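Local atomic coordinates of muramoyltetrapeptide carboxypeptidase (Oxalobacter formigenes OXCC13, PDB entry 6UUK), a protein that probably acts as a serine-type carboxypeptidase of the S66 family, removing the terminal D-alanine from muramoyl tetrapeptides during bacterial cell-wall turnover. Residues F244-H249 with L312-T317; S170-Q175 with K320-V325; K272-G277 with I306-G311; E250-V255 with S280-S285. All coordinates share one frame; numbering follows the deposited sequence.

Contact 1 of 4, residues F244-H249 with L312-T317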
loop_
_atom_site.group_PDB
_atom_site.type_symbol
_atom_site.label_atom_id
_atom_site.label_comp_id
_atom_site.label_asym_id
_atom_site.label_seq_id
_atom_site.Cartn_x
_atom_site.Cartn_y
_atom_site.Cartn_z
ATOM N N PHE B 244 -16.321 4.749 -0.557
ATOM C CA PHE B 244 -15.925 5.393 0.686
ATOM C C PHE B 244 -14.650 4.754 1.216
ATOM O O PHE B 244 -14.436 3.546 1.075
ATOM C CB PHE B 244 -17.039 5.312 1.745
ATOM C CG PHE B 244 -17.310 3.920 2.245
ATOM C CD1 PHE B 244 -18.180 3.082 1.566
ATOM C CD2 PHE B 244 -16.709 3.454 3.404
ATOM C CE1 PHE B 244 -18.435 1.803 2.028
ATOM C CE2 PHE B 244 -16.960 2.177 3.869
ATOM C CZ PHE B 244 -17.824 1.351 3.180
ATOM N N VAL B 245 -13.795 5.580 1.827
ATOM C CA VAL B 245 -12.505 5.136 2.341
ATOM C C VAL B 245 -12.256 5.764 3.706
ATOM O O VAL B 245 -12.850 6.781 4.070
ATOM C CB VAL B 245 -11.341 5.480 1.384
ATOM C CG1 VAL B 245 -11.448 4.681 0.096
ATOM C CG2 VAL B 245 -11.319 6.973 1.091
ATOM N N GLU B 246 -11.357 5.135 4.463
ATOM C CA GLU B 246 -10.924 5.639 5.759
ATOM C C GLU B 246 -9.607 4.965 6.118
ATOM O O GLU B 246 -9.248 3.929 5.551
ATOM C CB GLU B 246 -11.981 5.398 6.845
ATOM C CG GLU B 246 -12.449 3.952 6.986
ATOM C CD GLU B 246 -11.486 3.089 7.780
ATOM O OE1 GLU B 246 -11.364 1.887 7.463
ATOM O OE2 GLU B 246 -10.848 3.613 8.717
ATOM N N ASP B 247 -8.894 5.562 7.071
ATOM C CA ASP B 247 -7.599 5.039 7.491
ATOM C C ASP B 247 -7.176 5.744 8.773
ATOM O O ASP B 247 -7.786 6.730 9.195
ATOM C CB ASP B 247 -6.541 5.220 6.399
ATOM C CG ASP B 247 -5.625 4.020 6.270
ATOM O OD1 ASP B 247 -5.443 3.298 7.272
ATOM O OD2 ASP B 247 -5.089 3.798 5.164
ATOM N N ILE B 248 -6.114 5.217 9.391
ATOM C CA ILE B 248 -5.503 5.809 10.575
ATOM C C ILE B 248 -3.992 5.647 10.480
ATOM O O ILE B 248 -3.477 4.832 9.711
ATOM C CB ILE B 248 -6.013 5.185 11.892
ATOM C CG1 ILE B 248 -5.998 3.657 11.801
ATOM C CG2 ILE B 248 -7.393 5.719 12.241
ATOM C CD1 ILE B 248 -6.207 2.964 13.128
ATOM N N HIS B 249 -3.284 6.438 11.289
ATOM C CA HIS B 249 -1.822 6.463 11.336
ATOM C C HIS B 249 -1.199 6.831 9.994
ATOM O O HIS B 249 -0.044 6.480 9.729
ATOM C CB HIS B 249 -1.244 5.123 11.814
ATOM C CG HIS B 249 -2.005 4.495 12.939
ATOM N ND1 HIS B 249 -2.222 5.131 14.141
ATOM C CD2 HIS B 249 -2.586 3.276 13.048
ATOM C CE1 HIS B 249 -2.912 4.336 14.940
ATOM N NE2 HIS B 249 -3.144 3.203 14.301
ATOM N N LEU B 312 -17.781 11.926 6.244
ATOM C CA LEU B 312 -18.405 10.652 6.577
ATOM C C LEU B 312 -17.966 10.200 7.965
ATOM O O LEU B 312 -16.759 10.025 8.199
ATOM C CB LEU B 312 -18.040 9.593 5.540
ATOM C CG LEU B 312 -18.598 8.184 5.754
ATOM C CD1 LEU B 312 -20.113 8.167 5.608
ATOM C CD2 LEU B 312 -17.955 7.198 4.792
ATOM N N PRO B 313 -18.891 9.998 8.908
ATOM C CA PRO B 313 -18.498 9.599 10.274
ATOM C C PRO B 313 -18.247 8.100 10.378
ATOM O O PRO B 313 -18.990 7.336 11.004
ATOM C CB PRO B 313 -19.696 10.068 11.108
ATOM C CG PRO B 313 -20.866 10.135 10.145
ATOM C CD PRO B 313 -20.351 9.990 8.736
ATOM N N PHE B 314 -17.167 7.658 9.740
ATOM C CA PHE B 314 -16.787 6.255 9.760
ATOM C C PHE B 314 -15.269 6.144 9.749
ATOM O O PHE B 314 -14.589 6.876 9.027
ATOM C CB PHE B 314 -17.382 5.493 8.573
ATOM C CG PHE B 314 -16.971 4.052 8.518
ATOM C CD1 PHE B 314 -17.560 3.120 9.354
ATOM C CD2 PHE B 314 -15.994 3.630 7.634
ATOM C CE1 PHE B 314 -17.182 1.794 9.311
ATOM C CE2 PHE B 314 -15.612 2.305 7.585
ATOM C CZ PHE B 314 -16.206 1.386 8.425
ATOM N N GLY B 315 -14.754 5.221 10.550
ATOM C CA GLY B 315 -13.323 5.006 10.643
ATOM C C GLY B 315 -12.985 4.297 11.942
ATOM O O GLY B 315 -13.845 3.679 12.568
ATOM N N HIS B 316 -11.717 4.406 12.327
ATOM C CA HIS B 316 -11.259 3.838 13.594
ATOM C C HIS B 316 -11.485 4.812 14.743
ATOM O O HIS B 316 -10.578 5.124 15.513
ATOM C CB HIS B 316 -9.794 3.436 13.496
ATOM C CG HIS B 316 -9.526 2.376 12.474
ATOM N ND1 HIS B 316 -9.633 2.601 11.119
ATOM C CD2 HIS B 316 -9.149 1.083 12.612
ATOM C CE1 HIS B 316 -9.336 1.492 10.464
ATOM N NE2 HIS B 316 -9.037 0.556 11.347
ATOM N N THR B 317 -12.714 5.303 14.855
ATOM C CA THR B 317 -13.110 6.232 15.900
ATOM C C THR B 317 -14.098 5.562 16.843
ATOM O O THR B 317 -14.651 4.498 16.547
ATOM C CB THR B 317 -13.735 7.498 15.302
ATOM O OG1 THR B 317 -14.879 7.145 14.514
ATOM C CG2 THR B 317 -12.729 8.223 14.419
#

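Contact 2 of 4, residues S170-Q175 with K320-V325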
loop_
_atom_site.group_PDB
_atom_site.type_symbol
_atom_site.label_atom_id
_atom_site.label_comp_id
_atom_site.label_asym_id
_atom_site.label_seq_id
_atom_site.Cartn_x
_atom_site.Cartn_y
_atom_site.Cartn_z
ATOM N N SER B 170 -19.700 -2.719 6.675
ATOM C CA SER B 170 -18.488 -2.106 7.212
ATOM C C SER B 170 -18.874 -1.385 8.498
ATOM O O SER B 170 -19.379 -0.261 8.465
ATOM C CB SER B 170 -17.864 -1.160 6.193
ATOM O OG SER B 170 -16.496 -0.933 6.479
ATOM N N GLY B 171 -18.646 -2.037 9.635
ATOM C CA GLY B 171 -19.048 -1.495 10.910
ATOM C C GLY B 171 -18.099 -1.840 12.039
ATOM O O GLY B 171 -16.875 -1.865 11.872
ATOM N N PRO B 172 -18.651 -2.115 13.215
ATOM C CA PRO B 172 -17.819 -2.346 14.398
ATOM C C PRO B 172 -17.285 -3.772 14.455
ATOM O O PRO B 172 -17.722 -4.667 13.731
ATOM C CB PRO B 172 -18.786 -2.074 15.553
ATOM C CG PRO B 172 -20.112 -2.489 15.008
ATOM C CD PRO B 172 -20.090 -2.142 13.538
HETATM N N MSE B 173 -16.315 -3.962 15.344
HETATM C CA MSE B 173 -15.764 -5.284 15.623
HETATM C C MSE B 173 -15.710 -5.525 17.126
HETATM O O MSE B 173 -16.068 -4.653 17.916
HETATM C CB MSE B 173 -14.366 -5.435 15.019
HETATM C CG MSE B 173 -14.327 -5.397 13.502
HETATM SE SE MSE B 173 -12.576 -5.871 12.785
HETATM C CE MSE B 173 -11.506 -4.494 13.659
ATOM N N ILE B 174 -15.259 -6.717 17.519
ATOM C CA ILE B 174 -15.109 -7.015 18.939
ATOM C C ILE B 174 -13.916 -6.267 19.520
ATOM O O ILE B 174 -13.890 -5.958 20.718
ATOM C CB ILE B 174 -14.992 -8.538 19.146
ATOM C CG1 ILE B 174 -16.246 -9.243 18.629
ATOM C CG2 ILE B 174 -14.777 -8.881 20.612
ATOM C CD1 ILE B 174 -17.497 -8.911 19.414
ATOM N N GLN B 175 -12.932 -5.930 18.682
ATOM C CA GLN B 175 -11.659 -5.355 19.107
ATOM C C GLN B 175 -11.811 -4.192 20.083
ATOM O O GLN B 175 -11.442 -4.311 21.255
ATOM C CB GLN B 175 -10.860 -4.898 17.885
ATOM N N LYS B 320 -18.877 5.398 15.172
ATOM C CA LYS B 320 -18.852 4.978 13.781
ATOM C C LYS B 320 -20.216 4.422 13.405
ATOM O O LYS B 320 -21.003 4.018 14.264
ATOM C CB LYS B 320 -17.761 3.928 13.522
ATOM C CG LYS B 320 -18.062 2.564 14.122
ATOM C CD LYS B 320 -16.902 1.604 13.927
ATOM C CE LYS B 320 -15.676 2.064 14.696
ATOM N NZ LYS B 320 -14.516 1.154 14.500
ATOM N N VAL B 321 -20.490 4.407 12.106
ATOM C CA VAL B 321 -21.742 3.887 11.579
ATOM C C VAL B 321 -21.475 2.553 10.894
ATOM O O VAL B 321 -20.333 2.191 10.593
ATOM C CB VAL B 321 -22.417 4.877 10.607
ATOM C CG1 VAL B 321 -22.805 6.154 11.333
ATOM C CG2 VAL B 321 -21.495 5.181 9.437
ATOM N N THR B 322 -22.554 1.815 10.648
ATOM C CA THR B 322 -22.496 0.539 9.946
ATOM C C THR B 322 -22.937 0.770 8.505
ATOM O O THR B 322 -24.102 1.090 8.249
ATOM C CB THR B 322 -23.371 -0.507 10.632
ATOM O OG1 THR B 322 -22.856 -0.777 11.941
ATOM C CG2 THR B 322 -23.390 -1.796 9.824
ATOM N N LEU B 323 -22.006 0.610 7.568
ATOM C CA LEU B 323 -22.265 0.874 6.159
ATOM C C LEU B 323 -22.409 -0.439 5.407
ATOM O O LEU B 323 -21.443 -1.213 5.331
ATOM C CB LEU B 323 -21.140 1.712 5.554
ATOM C CG LEU B 323 -20.950 3.103 6.160
ATOM C CD1 LEU B 323 -19.777 3.825 5.513
ATOM C CD2 LEU B 323 -22.224 3.923 6.028
ATOM N N PRO B 324 -23.585 -0.734 4.846
ATOM C CA PRO B 324 -23.742 -1.965 4.059
ATOM C C PRO B 324 -22.941 -1.934 2.769
ATOM O O PRO B 324 -23.339 -1.278 1.800
ATOM C CB PRO B 324 -25.251 -2.014 3.779
ATOM C CG PRO B 324 -25.870 -1.106 4.799
ATOM C CD PRO B 324 -24.862 -0.027 5.030
ATOM N N VAL B 325 -21.811 -2.637 2.744
ATOM C CA VAL B 325 -20.999 -2.714 1.535
ATOM C C VAL B 325 -21.731 -3.565 0.505
ATOM O O VAL B 325 -22.008 -4.748 0.739
ATOM C CB VAL B 325 -19.609 -3.284 1.840
ATOM C CG1 VAL B 325 -18.845 -3.527 0.550
ATOM C CG2 VAL B 325 -18.841 -2.338 2.749
#

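Contact 3 of 4, residues K272-G277 with I306-G311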
loop_
_atom_site.group_PDB
_atom_site.type_symbol
_atom_site.label_atom_id
_atom_site.label_comp_id
_atom_site.label_asym_id
_atom_site.label_seq_id
_atom_site.Cartn_x
_atom_site.Cartn_y
_atom_site.Cartn_z
ATOM N N LYS B 272 -19.239 7.173 -9.178
ATOM C CA LYS B 272 -20.013 8.403 -9.283
ATOM C C LYS B 272 -19.563 9.471 -8.295
ATOM O O LYS B 272 -19.690 10.665 -8.588
ATOM C CB LYS B 272 -21.502 8.111 -9.077
ATOM C CG LYS B 272 -22.132 7.288 -10.189
ATOM C CD LYS B 272 -23.621 7.083 -9.957
ATOM C CE LYS B 272 -24.256 6.306 -11.101
ATOM N NZ LYS B 272 -25.705 6.056 -10.869
ATOM N N ALA B 273 -19.041 9.071 -7.139
ATOM C CA ALA B 273 -18.576 10.024 -6.141
ATOM C C ALA B 273 -17.646 9.312 -5.171
ATOM O O ALA B 273 -17.778 8.108 -4.936
ATOM C CB ALA B 273 -19.744 10.668 -5.384
ATOM N N LEU B 274 -16.707 10.072 -4.616
ATOM C CA LEU B 274 -15.763 9.573 -3.622
ATOM C C LEU B 274 -16.106 10.189 -2.274
ATOM O O LEU B 274 -16.179 11.415 -2.149
ATOM C CB LEU B 274 -14.324 9.905 -4.016
ATOM C CG LEU B 274 -13.242 9.528 -3.002
ATOM C CD1 LEU B 274 -13.193 8.020 -2.796
ATOM C CD2 LEU B 274 -11.884 10.060 -3.433
ATOM N N VAL B 275 -16.318 9.340 -1.271
ATOM C CA VAL B 275 -16.673 9.774 0.074
ATOM C C VAL B 275 -15.493 9.496 0.993
ATOM O O VAL B 275 -14.959 8.381 1.013
ATOM C CB VAL B 275 -17.945 9.071 0.577
ATOM C CG1 VAL B 275 -18.360 9.631 1.927
ATOM C CG2 VAL B 275 -19.068 9.230 -0.433
ATOM N N LEU B 276 -15.084 10.510 1.752
ATOM C CA LEU B 276 -13.945 10.406 2.654
ATOM C C LEU B 276 -14.444 10.245 4.084
ATOM O O LEU B 276 -15.166 11.108 4.596
ATOM C CB LEU B 276 -13.042 11.634 2.536
ATOM C CG LEU B 276 -11.821 11.512 1.620
ATOM C CD1 LEU B 276 -12.224 11.068 0.224
ATOM C CD2 LEU B 276 -11.062 12.828 1.565
ATOM N N GLY B 277 -14.060 9.142 4.723
ATOM C CA GLY B 277 -14.392 8.897 6.112
ATOM C C GLY B 277 -13.419 9.570 7.053
ATOM O O GLY B 277 -12.822 10.607 6.738
ATOM N N ILE B 306 -14.332 12.880 -10.537
ATOM C CA ILE B 306 -15.566 12.625 -9.800
ATOM C C ILE B 306 -15.608 13.549 -8.589
ATOM O O ILE B 306 -14.551 13.979 -8.104
ATOM C CB ILE B 306 -15.671 11.149 -9.382
ATOM C CG1 ILE B 306 -14.586 10.801 -8.362
ATOM C CG2 ILE B 306 -15.567 10.246 -10.601
ATOM C CD1 ILE B 306 -14.713 9.406 -7.789
ATOM N N PRO B 307 -16.789 13.891 -8.075
ATOM C CA PRO B 307 -16.845 14.745 -6.882
ATOM C C PRO B 307 -16.388 13.996 -5.640
ATOM O O PRO B 307 -16.673 12.809 -5.465
ATOM C CB PRO B 307 -18.325 15.129 -6.793
ATOM C CG PRO B 307 -19.040 14.016 -7.483
ATOM C CD PRO B 307 -18.131 13.585 -8.599
ATOM N N VAL B 308 -15.672 14.707 -4.774
ATOM C CA VAL B 308 -15.153 14.156 -3.527
ATOM C C VAL B 308 -15.907 14.806 -2.375
ATOM O O VAL B 308 -15.872 16.032 -2.212
ATOM C CB VAL B 308 -13.640 14.379 -3.395
ATOM C CG1 VAL B 308 -13.132 13.795 -2.086
ATOM C CG2 VAL B 308 -12.909 13.765 -4.579
ATOM N N VAL B 309 -16.585 13.985 -1.576
ATOM C CA VAL B 309 -17.385 14.446 -0.448
ATOM C C VAL B 309 -16.719 13.976 0.837
ATOM O O VAL B 309 -16.354 12.800 0.959
ATOM C CB VAL B 309 -18.833 13.934 -0.542
ATOM C CG1 VAL B 309 -19.628 14.353 0.684
ATOM C CG2 VAL B 309 -19.493 14.445 -1.812
ATOM N N THR B 310 -16.559 14.889 1.789
ATOM C CA THR B 310 -15.913 14.597 3.060
ATOM C C THR B 310 -16.923 14.677 4.198
ATOM O O THR B 310 -18.059 15.128 4.029
ATOM C CB THR B 310 -14.751 15.565 3.318
ATOM O OG1 THR B 310 -15.269 16.877 3.574
ATOM C CG2 THR B 310 -13.829 15.619 2.111
ATOM N N GLY B 311 -16.489 14.225 5.373
ATOM C CA GLY B 311 -17.293 14.298 6.574
ATOM C C GLY B 311 -17.975 13.011 6.984
ATOM O O GLY B 311 -18.693 13.010 7.992
#

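Contact 4 of 4, residues E250-V255 with S280-S285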
loop_
_atom_site.group_PDB
_atom_site.type_symbol
_atom_site.label_atom_id
_atom_site.label_comp_id
_atom_site.label_asym_id
_atom_site.label_seq_id
_atom_site.Cartn_x
_atom_site.Cartn_y
_atom_site.Cartn_z
ATOM N N GLU B 250 -1.932 7.536 9.135
ATOM C CA GLU B 250 -1.477 7.837 7.784
ATOM C C GLU B 250 -1.306 9.340 7.621
ATOM O O GLU B 250 -2.257 10.102 7.822
ATOM C CB GLU B 250 -2.457 7.301 6.738
ATOM C CG GLU B 250 -2.711 5.809 6.833
ATOM C CD GLU B 250 -1.441 4.988 6.735
ATOM O OE1 GLU B 250 -0.559 5.341 5.924
ATOM O OE2 GLU B 250 -1.323 3.990 7.476
ATOM N N HIS B 251 -0.098 9.757 7.257
ATOM C CA HIS B 251 0.124 11.127 6.834
ATOM C C HIS B 251 -0.653 11.391 5.544
ATOM O O HIS B 251 -0.800 10.496 4.709
ATOM C CB HIS B 251 1.616 11.373 6.618
ATOM C CG HIS B 251 2.017 12.815 6.685
ATOM N ND1 HIS B 251 1.841 13.689 5.634
ATOM C CD2 HIS B 251 2.604 13.531 7.673
ATOM C CE1 HIS B 251 2.293 14.883 5.973
ATOM N NE2 HIS B 251 2.763 14.814 7.206
ATOM N N PRO B 252 -1.184 12.608 5.369
ATOM C CA PRO B 252 -1.985 12.910 4.171
ATOM C C PRO B 252 -1.302 12.599 2.843
ATOM O O PRO B 252 -1.987 12.366 1.842
ATOM C CB PRO B 252 -2.268 14.414 4.308
ATOM C CG PRO B 252 -1.421 14.895 5.469
ATOM C CD PRO B 252 -1.239 13.706 6.346
ATOM N N TYR B 253 0.033 12.591 2.808
ATOM C CA TYR B 253 0.709 12.187 1.579
ATOM C C TYR B 253 0.598 10.683 1.360
ATOM O O TYR B 253 0.570 10.227 0.212
ATOM C CB TYR B 253 2.176 12.634 1.594
ATOM C CG TYR B 253 3.135 11.727 2.341
ATOM C CD1 TYR B 253 3.783 10.680 1.694
ATOM C CD2 TYR B 253 3.417 11.938 3.681
ATOM C CE1 TYR B 253 4.665 9.858 2.371
ATOM C CE2 TYR B 253 4.299 11.122 4.366
ATOM C CZ TYR B 253 4.919 10.085 3.706
ATOM O OH TYR B 253 5.797 9.273 4.386
ATOM N N ARG B 254 0.534 9.901 2.441
ATOM C CA ARG B 254 0.252 8.477 2.300
ATOM C C ARG B 254 -1.188 8.242 1.868
ATOM O O ARG B 254 -1.481 7.241 1.204
ATOM C CB ARG B 254 0.536 7.747 3.613
ATOM C CG ARG B 254 1.912 8.016 4.197
ATOM C CD ARG B 254 2.090 7.297 5.526
ATOM N NE ARG B 254 3.344 7.655 6.182
ATOM C CZ ARG B 254 4.486 6.993 6.025
ATOM N NH1 ARG B 254 4.537 5.934 5.229
ATOM N NH2 ARG B 254 5.577 7.392 6.662
ATOM N N VAL B 255 -2.096 9.147 2.236
ATOM C CA VAL B 255 -3.482 9.041 1.793
ATOM C C VAL B 255 -3.586 9.369 0.308
ATOM O O VAL B 255 -4.248 8.656 -0.456
ATOM C CB VAL B 255 -4.385 9.957 2.638
ATOM C CG1 VAL B 255 -5.834 9.843 2.186
ATOM C CG2 VAL B 255 -4.250 9.617 4.114
ATOM N N SER B 280 -7.807 9.943 11.027
ATOM C CA SER B 280 -7.442 10.510 12.315
ATOM C C SER B 280 -6.014 10.133 12.692
ATOM O O SER B 280 -5.373 9.292 12.055
ATOM C CB SER B 280 -8.419 10.048 13.402
ATOM O OG SER B 280 -8.449 8.634 13.490
ATOM N N GLU B 281 -5.527 10.782 13.753
ATOM C CA GLU B 281 -4.197 10.552 14.319
ATOM C C GLU B 281 -3.107 10.779 13.267
ATOM O O GLU B 281 -2.487 9.852 12.743
ATOM C CB GLU B 281 -4.103 9.149 14.928
ATOM C CG GLU B 281 -5.020 8.959 16.119
ATOM C CD GLU B 281 -4.893 7.589 16.740
ATOM O OE1 GLU B 281 -4.316 6.693 16.094
ATOM O OE2 GLU B 281 -5.370 7.412 17.881
ATOM N N PHE B 282 -2.892 12.058 12.977
ATOM C CA PHE B 282 -1.869 12.481 12.039
ATOM C C PHE B 282 -0.606 12.878 12.790
ATOM O O PHE B 282 -0.555 12.881 14.023
ATOM C CB PHE B 282 -2.364 13.647 11.183
ATOM C CG PHE B 282 -3.360 13.254 10.141
ATOM C CD1 PHE B 282 -3.735 11.931 9.984
ATOM C CD2 PHE B 282 -3.913 14.209 9.306
ATOM C CE1 PHE B 282 -4.651 11.571 9.022
ATOM C CE2 PHE B 282 -4.826 13.853 8.341
ATOM C CZ PHE B 282 -5.195 12.533 8.196
ATOM N N LYS B 283 0.424 13.232 12.024
ATOM C CA LYS B 283 1.649 13.783 12.589
ATOM C C LYS B 283 2.338 14.727 11.607
ATOM O O LYS B 283 3.376 14.382 11.031
ATOM C CB LYS B 283 2.601 12.664 13.003
ATOM C CG LYS B 283 2.516 12.290 14.474
ATOM C CD LYS B 283 2.965 13.443 15.363
ATOM C CE LYS B 283 2.821 13.101 16.836
ATOM N NZ LYS B 283 3.654 11.930 17.204
ATOM N N LEU B 284 1.784 15.922 11.414
ATOM C CA LEU B 284 2.396 16.880 10.510
ATOM C C LEU B 284 3.577 17.574 11.185
ATOM O O LEU B 284 3.728 17.555 12.410
ATOM C CB LEU B 284 1.368 17.909 10.049
ATOM C CG LEU B 284 0.028 17.392 9.519
ATOM C CD1 LEU B 284 -0.937 18.547 9.298
ATOM C CD2 LEU B 284 0.224 16.614 8.234
ATOM N N SER B 285 4.420 18.200 10.366
ATOM C CA SER B 285 5.619 18.865 10.850
ATOM C C SER B 285 5.826 20.158 10.074
ATOM O O SER B 285 5.063 20.492 9.162
ATOM C CB SER B 285 6.844 17.950 10.729
ATOM O OG SER B 285 8.020 18.625 11.132
HETATM O O HOH W 1 -5.068 8.463 8.724
#

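Contact 1 of 4, residues F244-H249 with L312-T317
I248 lays its CD1 methyl over one face of the H316 imidazole, a CH-pi contact in which CD1 stands 3.7 Å from the ring centroid. The methyl is displaced toward the CG-CD2 side, while CG2 of I248 packs 3.5 Å from H316 CB. At the ring edge, near its plane, H316 ND1 donates to OE2 of E246 over 2.9 Å; with an N-H...O angle of 123° this bond is weak. The carboxylate arrives there through a folded chain: chi1 of 54° sets CG between the backbone N and carbonyl carbon, and chi2 of 80° bends CD back. Its other oxygen, OE1, takes a weak hydrogen bond from N222. CG of E246 also touches F314, 3.6 Å from CE2. G315 passes close to the carboxylate, its CA 3.4 Å from E246 OE2, with backbone angles suited to glycine. At the far end F244 and F314 form an offset edge-to-face pair, the edge of F244 toward the face of F314, with centroids 5.8 Å apart. L312 CD2 closes this apolar end against F244 CB at 3.7 Å. An alanine at H316 would probably leave E246 OE2 without its ring N-H partner and I248 CD1 without the aromatic face beneath it. The nearest atoms of the H316 and S152 side chains are about 3 Å apart; S152 is the predicted nucleophile. E246 and H316 are the predicted charge relay residues, and their pairing is consistent with the Ser-His-Glu catalytic triad of S66 peptidases.

Contact 2 of 4, residues S170-Q175 with K320-V325
S170 and L323 form an antiparallel hydrogen-bonded pair, and they define the tight half of this contact. S170 N donates to L323 O at 2.7 Å, and L323 N returns a bond to S170 O at 2.9 Å. The return bond is nearly straight at its hydrogen (177°), yet its donor stands well above the plane of the S170 carbonyl. The same oxygen also receives a CA-H...O contact from T322 CA at 3.5 Å. Beside the pair, CG2 of V325 presses on S170 CB at 3.8 Å.

Beyond this pair no hydrogen bond crosses, and the side chains of P172, T322 and K320 make only van der Waals contacts. At G171 a CB would clash with both T322 OG1 and P172 CD, two atoms that already lie 3.5 Å apart. K320 is more distant, its CD passing 4.0 Å from G171 O before a chi3 of 65° turns CE aside. Its NZ has a weak hydrogen bond to G315 O and a long, weak ion pair with D177. Even this unbonded half is not open to solvent: all the touching residues are buried, and F191 of helix 185-196 packs on both P172 and T322. The nearest side-chain atoms of K320 and H316, a predicted charge relay residue, are about 5 Å apart. The S170-L323 pair adds strand 323-325 as the outermost, antiparallel strand of a mixed six-stranded sheet, beside the parallel strands 83-86, 55-59, 119-122, 147-150 and 168-170.

Contact 3 of 4, residues K272-G277 with I306-G311
V308 fits its two methyls into the notch between L274 and L276, where strands 273-280 and 308-310 run parallel as the two beta members of a beta-alpha-beta unit with helix 293-303. CG2 of V308 meets L274 CD2 at 4.0 Å, the two side chains lying side by side and pointing the same way. CG1, anti to the backbone N (chi1 180°), faces L276 and comes 3.7 Å from its CD1. L276 is thus forked: CD1 leans back to V308, whereas CD2 rests 4.0 Å from CG2 of T310. At the start of the pairing I306 supplies another bump, on the same side as L274, its CD1 reaching L274 CB at 3.8 Å. These residues share one side of the sheet, where F293 and L297 of helix 293-303 pack on L276. T310 turns its hydroxyl to S206 and N209.

The other side is shaped differently. V275 and V309 are paired in register, but their side chains do not interlock; each instead packs against L331 of strand 328-333. A273 CB and P307 CG touch at the strand entrance, 4.0 Å apart.

The backbones are joined by three bonds that alternate as a parallel ladder requires: L274 N to P307 O, V309 N to L274 O, and L276 N to V309 O. The first has an N-H...O angle of 175°. The axes of the two short strands are inclined by 24°, with the crossing sign negative. L274 O serves twice, since besides V309 N it takes a CA-H...O contact from V308 CA at 3.2 Å.

Contact 4 of 4, residues E250-V255 with S280-S285
P252 stands over one face of the F282 ring in a CH-pi contact, its CD 4.2 Å from the centroid and 19° off the normal. Apolar contact continues at L284, whose CD2 meets P252 CG at 3.6 Å; the L284 side chain also crosses that of H251 at about a right angle, CD2 lying 3.3 Å from H251 NE2.

Carbonyl oxygens make the second group. E250 O lies 3.1 Å from F282 CE1, and K283 O sits at the edge of the H251 imidazole, near its plane, 3.5 Å from CD2. The ring's NE2 is hydrogen-bonded to D288.

Polar linkage is by water: one water accepts from E250 N and donates weakly to S280 O. An alanine at F282 would probably open a gap beside P252 CD and take from E250 O its aromatic C-H neighbours.

R96 of the second subunit packs on H251 and makes a cation-pi contact with Y253. H251 is the N-cap, its O accepting from V255 N, and P252 begins helix 252-264. The contact joins the loops after neighbouring parallel strands 242-248 and 273-280, at their C-terminal ends, where alpha/beta active sites usually lie; E246, predicted charge relay, is on the first.

Overall arrangement
From the N terminus, contact 2 opens first, at 170-175, and is the last to close, at 320-325; it thereby encloses the other three and returns the chain to the six-stranded sheet. Contact 1 comes next, opening at 244-249 and closing at 312-317 around contacts 3 and 4. These two cross, their segments alternating as 250-255, 272-277, 280-285, 306-311. Contacts 1 and 3 share the seven-stranded sheet, with V245 probably hydrogen-bonded to V275 and G277. Contact 4 continues from the end of strand 242-248 toward the surface. Contacts 1 and 2 touch where F244 of the seven-stranded sheet packs on L323 of the six-stranded one, and where the loop residue F314 meets S170, beside the predicted catalytic residues.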